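Local atomic coordinates of endo-beta-mannanase (Opitutaceae bacterium TAV5, PDB entry 7BOB), a protein that acts as an exo-beta-1,4-mannosidase of glycoside hydrolase family 5, probably removing mannose units from the ends of beta-1,4-linked mannan fragments. Residues D116-N119 with V125-E128; A416-Q421 with T571-W576. All blocks are in the same frame, centred on the assembly; numbering follows the deposited sequence.

Interaction 1 (D116-N119 with V125-E128)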
loop_
_atom_site.group_PDB
_atom_site.type_symbol
_atom_site.label_atom_id
_atom_site.label_comp_id
_atom_site.label_asym_id
_atom_site.label_seq_id
_atom_site.Cartn_x
_atom_site.Cartn_y
_atom_site.Cartn_z
ATOM N N ASP A 116 -22.702 -4.593 -7.959
ATOM C CA ASP A 116 -21.255 -4.507 -7.811
ATOM C C ASP A 116 -20.729 -5.524 -6.813
ATOM O O ASP A 116 -19.542 -5.850 -6.857
ATOM C CB ASP A 116 -20.841 -3.094 -7.407
ATOM C CG ASP A 116 -21.450 -2.037 -8.307
ATOM O OD1 ASP A 116 -21.567 -2.282 -9.541
ATOM O OD2 ASP A 116 -21.837 -0.970 -7.775
ATOM N N THR A 117 -21.586 -6.059 -5.936
ATOM C CA THR A 117 -21.153 -7.133 -5.046
ATOM C C THR A 117 -20.973 -8.463 -5.769
ATOM O O THR A 117 -20.405 -9.391 -5.190
ATOM C CB THR A 117 -22.149 -7.328 -3.890
ATOM O OG1 THR A 117 -23.292 -8.057 -4.357
ATOM C CG2 THR A 117 -22.603 -5.988 -3.312
ATOM N N GLN A 118 -21.443 -8.590 -7.010
ATOM C CA GLN A 118 -21.396 -9.853 -7.732
ATOM C C GLN A 118 -20.218 -9.824 -8.690
ATOM O O GLN A 118 -20.263 -9.151 -9.728
ATOM C CB GLN A 118 -22.687 -10.101 -8.489
ATOM C CG GLN A 118 -23.892 -10.432 -7.622
ATOM C CD GLN A 118 -25.098 -10.494 -8.493
ATOM O OE1 GLN A 118 -25.767 -9.483 -8.692
ATOM N NE2 GLN A 118 -25.320 -11.651 -9.117
ATOM N N ASN A 119 -19.181 -10.567 -8.333
ATOM C CA ASN A 119 -17.963 -10.667 -9.107
ATOM C C ASN A 119 -18.215 -11.473 -10.372
ATOM O O ASN A 119 -18.672 -12.618 -10.294
ATOM C CB ASN A 119 -16.882 -11.329 -8.260
ATOM C CG ASN A 119 -15.563 -11.479 -9.012
ATOM O OD1 ASN A 119 -15.408 -12.377 -9.837
ATOM N ND2 ASN A 119 -14.610 -10.593 -8.723
ATOM N N VAL A 125 -24.367 -16.990 -9.393
ATOM C CA VAL A 125 -25.427 -16.562 -10.304
ATOM C C VAL A 125 -24.828 -16.020 -11.599
ATOM O O VAL A 125 -25.299 -16.334 -12.704
ATOM C CB VAL A 125 -26.325 -15.520 -9.609
ATOM C CG1 VAL A 125 -27.291 -14.888 -10.602
ATOM C CG2 VAL A 125 -27.087 -16.160 -8.443
ATOM N N MET A 126 -23.768 -15.209 -11.486
ATOM C CA MET A 126 -23.143 -14.637 -12.678
ATOM C C MET A 126 -22.549 -15.719 -13.562
ATOM O O MET A 126 -22.595 -15.616 -14.791
ATOM C CB MET A 126 -22.064 -13.635 -12.282
ATOM C CG MET A 126 -22.608 -12.351 -11.691
ATOM S SD MET A 126 -23.954 -11.666 -12.658
ATOM C CE MET A 126 -23.122 -11.334 -14.196
ATOM N N ILE A 127 -21.957 -16.748 -12.960
ATOM C CA ILE A 127 -21.432 -17.844 -13.762
ATOM C C ILE A 127 -22.554 -18.473 -14.583
ATOM O O ILE A 127 -22.454 -18.596 -15.812
ATOM C CB ILE A 127 -20.712 -18.867 -12.869
ATOM C CG1 ILE A 127 -19.401 -18.264 -12.348
ATOM C CG2 ILE A 127 -20.379 -20.116 -13.646
ATOM C CD1 ILE A 127 -18.623 -19.164 -11.388
ATOM N N GLU A 128 -23.669 -18.816 -13.929
ATOM C CA GLU A 128 -24.788 -19.417 -14.651
ATOM C C GLU A 128 -25.358 -18.458 -15.689
ATOM O O GLU A 128 -25.482 -18.814 -16.864
ATOM C CB GLU A 128 -25.867 -19.877 -13.664
ATOM C CG GLU A 128 -25.427 -21.066 -12.789
ATOM C CD GLU A 128 -24.434 -22.001 -13.507
ATOM O OE1 GLU A 128 -24.761 -22.537 -14.593
ATOM O OE2 GLU A 128 -23.318 -22.205 -12.984
#

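Interaction 2 (A416-Q421 with T571-W576)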
loop_
_atom_site.group_PDB
_atom_site.type_symbol
_atom_site.label_atom_id
_atom_site.label_comp_id
_atom_site.label_asym_id
_atom_site.label_seq_id
_atom_site.Cartn_x
_atom_site.Cartn_y
_atom_site.Cartn_z
ATOM N N ALA A 416 15.742 -4.827 -21.349
ATOM C CA ALA A 416 16.754 -5.663 -21.982
ATOM C C ALA A 416 16.430 -5.866 -23.457
ATOM O O ALA A 416 17.315 -5.764 -24.311
ATOM C CB ALA A 416 16.863 -7.003 -21.262
ATOM N N HIS A 417 15.150 -6.116 -23.771
ATOM C CA HIS A 417 14.722 -6.314 -25.152
ATOM C C HIS A 417 15.037 -5.093 -26.002
ATOM O O HIS A 417 15.551 -5.219 -27.119
ATOM C CB HIS A 417 13.225 -6.616 -25.188
ATOM C CG HIS A 417 12.661 -6.745 -26.567
ATOM N ND1 HIS A 417 11.937 -5.738 -27.172
ATOM C CD2 HIS A 417 12.690 -7.771 -27.451
ATOM C CE1 HIS A 417 11.543 -6.138 -28.367
ATOM N NE2 HIS A 417 11.995 -7.365 -28.564
ATOM N N HIS A 418 14.755 -3.896 -25.479
ATOM C CA HIS A 418 15.014 -2.678 -26.242
ATOM C C HIS A 418 16.514 -2.417 -26.387
ATOM O O HIS A 418 16.985 -2.032 -27.469
ATOM C CB HIS A 418 14.328 -1.488 -25.579
ATOM C CG HIS A 418 14.936 -0.166 -25.930
ATOM N ND1 HIS A 418 14.864 0.378 -27.200
ATOM C CD2 HIS A 418 15.638 0.718 -25.180
ATOM C CE1 HIS A 418 15.489 1.542 -27.213
ATOM N NE2 HIS A 418 15.958 1.776 -25.996
ATOM N N LEU A 419 17.280 -2.625 -25.312
ATOM C CA LEU A 419 18.701 -2.313 -25.355
ATOM C C LEU A 419 19.453 -3.311 -26.224
ATOM O O LEU A 419 20.419 -2.937 -26.893
ATOM C CB LEU A 419 19.292 -2.279 -23.940
ATOM C CG LEU A 419 18.765 -1.212 -22.965
ATOM C CD1 LEU A 419 19.334 -1.413 -21.542
ATOM C CD2 LEU A 419 19.037 0.215 -23.454
ATOM N N LEU A 420 19.028 -4.578 -26.230
ATOM C CA LEU A 420 19.650 -5.550 -27.120
ATOM C C LEU A 420 19.369 -5.224 -28.587
ATOM O O LEU A 420 20.256 -5.372 -29.438
ATOM C CB LEU A 420 19.167 -6.953 -26.769
ATOM C CG LEU A 420 19.749 -7.512 -25.483
ATOM C CD1 LEU A 420 18.841 -8.579 -24.878
ATOM C CD2 LEU A 420 21.162 -8.057 -25.758
ATOM N N GLN A 421 18.146 -4.763 -28.901
ATOM C CA GLN A 421 17.859 -4.337 -30.268
ATOM C C GLN A 421 18.643 -3.089 -30.636
ATOM O O GLN A 421 18.899 -2.857 -31.817
ATOM C CB GLN A 421 16.360 -4.065 -30.471
ATOM C CG GLN A 421 15.472 -5.260 -30.256
ATOM C CD GLN A 421 14.028 -5.047 -30.765
ATOM O OE1 GLN A 421 13.460 -3.950 -30.688
ATOM N NE2 GLN A 421 13.454 -6.106 -31.292
ATOM N N THR A 571 21.534 10.452 -21.861
ATOM C CA THR A 571 22.983 10.364 -21.929
ATOM C C THR A 571 23.528 8.986 -21.563
ATOM O O THR A 571 24.660 8.672 -21.947
ATOM C CB THR A 571 23.601 11.433 -21.026
ATOM O OG1 THR A 571 23.089 11.268 -19.705
ATOM C CG2 THR A 571 23.208 12.822 -21.505
ATOM N N GLN A 572 22.752 8.136 -20.871
ATOM C CA GLN A 572 23.265 6.845 -20.413
ATOM C C GLN A 572 22.906 5.666 -21.313
ATOM O O GLN A 572 23.567 4.619 -21.238
ATOM C CB GLN A 572 22.759 6.553 -18.998
ATOM C CG GLN A 572 23.288 7.526 -17.942
ATOM C CD GLN A 572 24.715 7.230 -17.553
ATOM O OE1 GLN A 572 25.650 7.878 -18.027
ATOM N NE2 GLN A 572 24.895 6.238 -16.685
ATOM N N GLU A 573 21.903 5.814 -22.179
ATOM C CA GLU A 573 21.342 4.661 -22.879
ATOM C C GLU A 573 22.376 3.947 -23.758
ATOM O O GLU A 573 22.389 2.709 -23.833
ATOM C CB GLU A 573 20.138 5.109 -23.709
ATOM C CG GLU A 573 19.169 3.998 -23.938
ATOM C CD GLU A 573 18.053 4.356 -24.903
ATOM O OE1 GLU A 573 17.458 5.460 -24.802
ATOM O OE2 GLU A 573 17.779 3.505 -25.769
ATOM N N ALA A 574 23.236 4.702 -24.449
ATOM C CA ALA A 574 24.225 4.063 -25.321
ATOM C C ALA A 574 25.110 3.104 -24.535
ATOM O O ALA A 574 25.372 1.978 -24.974
ATOM C CB ALA A 574 25.082 5.116 -26.025
ATOM N N SER A 575 25.550 3.518 -23.352
ATOM C CA SER A 575 26.389 2.636 -22.551
ATOM C C SER A 575 25.578 1.476 -21.973
ATOM O O SER A 575 26.069 0.339 -21.916
ATOM C CB SER A 575 27.101 3.436 -21.459
ATOM O OG SER A 575 26.191 3.996 -20.541
ATOM N N TRP A 576 24.325 1.724 -21.569
ATOM C CA TRP A 576 23.469 0.608 -21.165
ATOM C C TRP A 576 23.478 -0.484 -22.229
ATOM O O TRP A 576 23.689 -1.668 -21.940
ATOM C CB TRP A 576 22.032 1.087 -20.919
ATOM C CG TRP A 576 21.888 2.048 -19.790
ATOM C CD1 TRP A 576 22.844 2.379 -18.863
ATOM C CD2 TRP A 576 20.732 2.829 -19.471
ATOM N NE1 TRP A 576 22.350 3.312 -17.991
ATOM C CE2 TRP A 576 21.056 3.605 -18.336
ATOM C CE3 TRP A 576 19.450 2.944 -20.031
ATOM C CZ2 TRP A 576 20.139 4.481 -17.744
ATOM C CZ3 TRP A 576 18.547 3.820 -19.457
ATOM C CH2 TRP A 576 18.889 4.572 -18.315
#

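Interaction 1 (D116-N119 with V125-E128)
Gln118 and Met126 make most of this contact, their side chains crossing at about a right angle where a loop meets the first turn of helix 124-141. The aliphatic base of the glutamine does part of the packing, with Gln118 CB 3.9 Å from Met126 CG. Farther out, Gln118 NE2 comes to 3.8 Å from Met126 SD, and the same nitrogen stands 4.0 Å from Val125 CB. These are van der Waals contacts, the polar work of the amide being done elsewhere: Gln118 OE1 accepts from the backbone of Ser115, and Gln118 NE2 donates to Asp123 OD2. Beyond CG the glutamine is extended (chi2 174°), which carries the amide far enough from its own backbone to lie beside the helix. Glutamine suits the place because its methylenes can pack on a neighbour while its amide bridges Ser115 within the loop and Asp123 just before the helix.

Met126 is buried, and its unbranched chain adapts to the space. Bends at chi2 (-47°) and chi3 (-63°) fold it back on itself, and it also touches Trp113 and Lys114. Its backbone N donates to Asp123 OD2, so that one carboxylate oxygen receives both the helix N-H and the Gln118 amide, coupling the loop to the helix start.

Asn119 adds a smaller surface through its backbone, with Asn119 O 4.1 Å from Met126 CB. Its CB is directed away from the helix, and Asn119 OD1 accepts from Phe121 N in an Asx turn and from Ser122 N as well, shaping the approach to the helix. The arrangement belongs to a long beta-alpha connection of a TIM barrel, running from strand 94-101 through an extended excursion to helix 124-141 and fastened at the helix's N-terminal end.

Interaction 2 (A416-Q421 with T571-W576)
His418 reaches from helix 406-422 to Glu573 on helix 569-583, and beside this polar pair Leu419 wedges against Glu573 and Trp576. His418 NE2 donates to Glu573 OE2 at 2.5 Å, a short bond with an N-H...O angle of 150°. The carboxylate oxygen is met from above its own plane, 45° out of it, while it lies at the edge of the imidazole. CG of Glu573 anti to the backbone N and an extended chain beyond let the acid span the gap.

The apolar packing beside this bond is close as well: Leu419 CD1 packs 3.7 Å from Trp576 CB, and Leu419 CD2 lies 3.8 Å from Glu573 CG. A branched leucine fits here because its two methyls serve two neighbours at once. The indole itself leads away and stacks with Phe562. Of the four touching residues Glu573 is the one partly exposed, so the more open side of the contact lies there, with OE1 turned to a salt bridge with Arg569. An alanine in place of Glu573 would probably leave His418 NE2 without its acceptor and Arg569 without its carboxylate mate.

The helix segments cross at -79°, their axes 9.9 Å apart. Helix 406-422 also touches strands 385-389 and 427-431, and its His418 packs on Leu259 and Ser262 of helix 258-272.

In the fold
Interactions 1 and 2 lie on opposite sides of the chain's centre, with centres 46 Å apart and nearest atoms about 33 Å apart, so neither touches the other. Interaction 1 is local, linking residues close in sequence within the N-terminal TIM barrel. Interaction 2 joins helices about 150 residues apart in the C-terminal domain, whose mixed sheet includes strands 385-389 and 427-431. Through helix 258-272, an outer helix of the barrel, interaction 2 also borders the junction of the two domains. In family 5 the active site lies at the C-terminal ends of the barrel strands, the side from which the loop of interaction 1 springs.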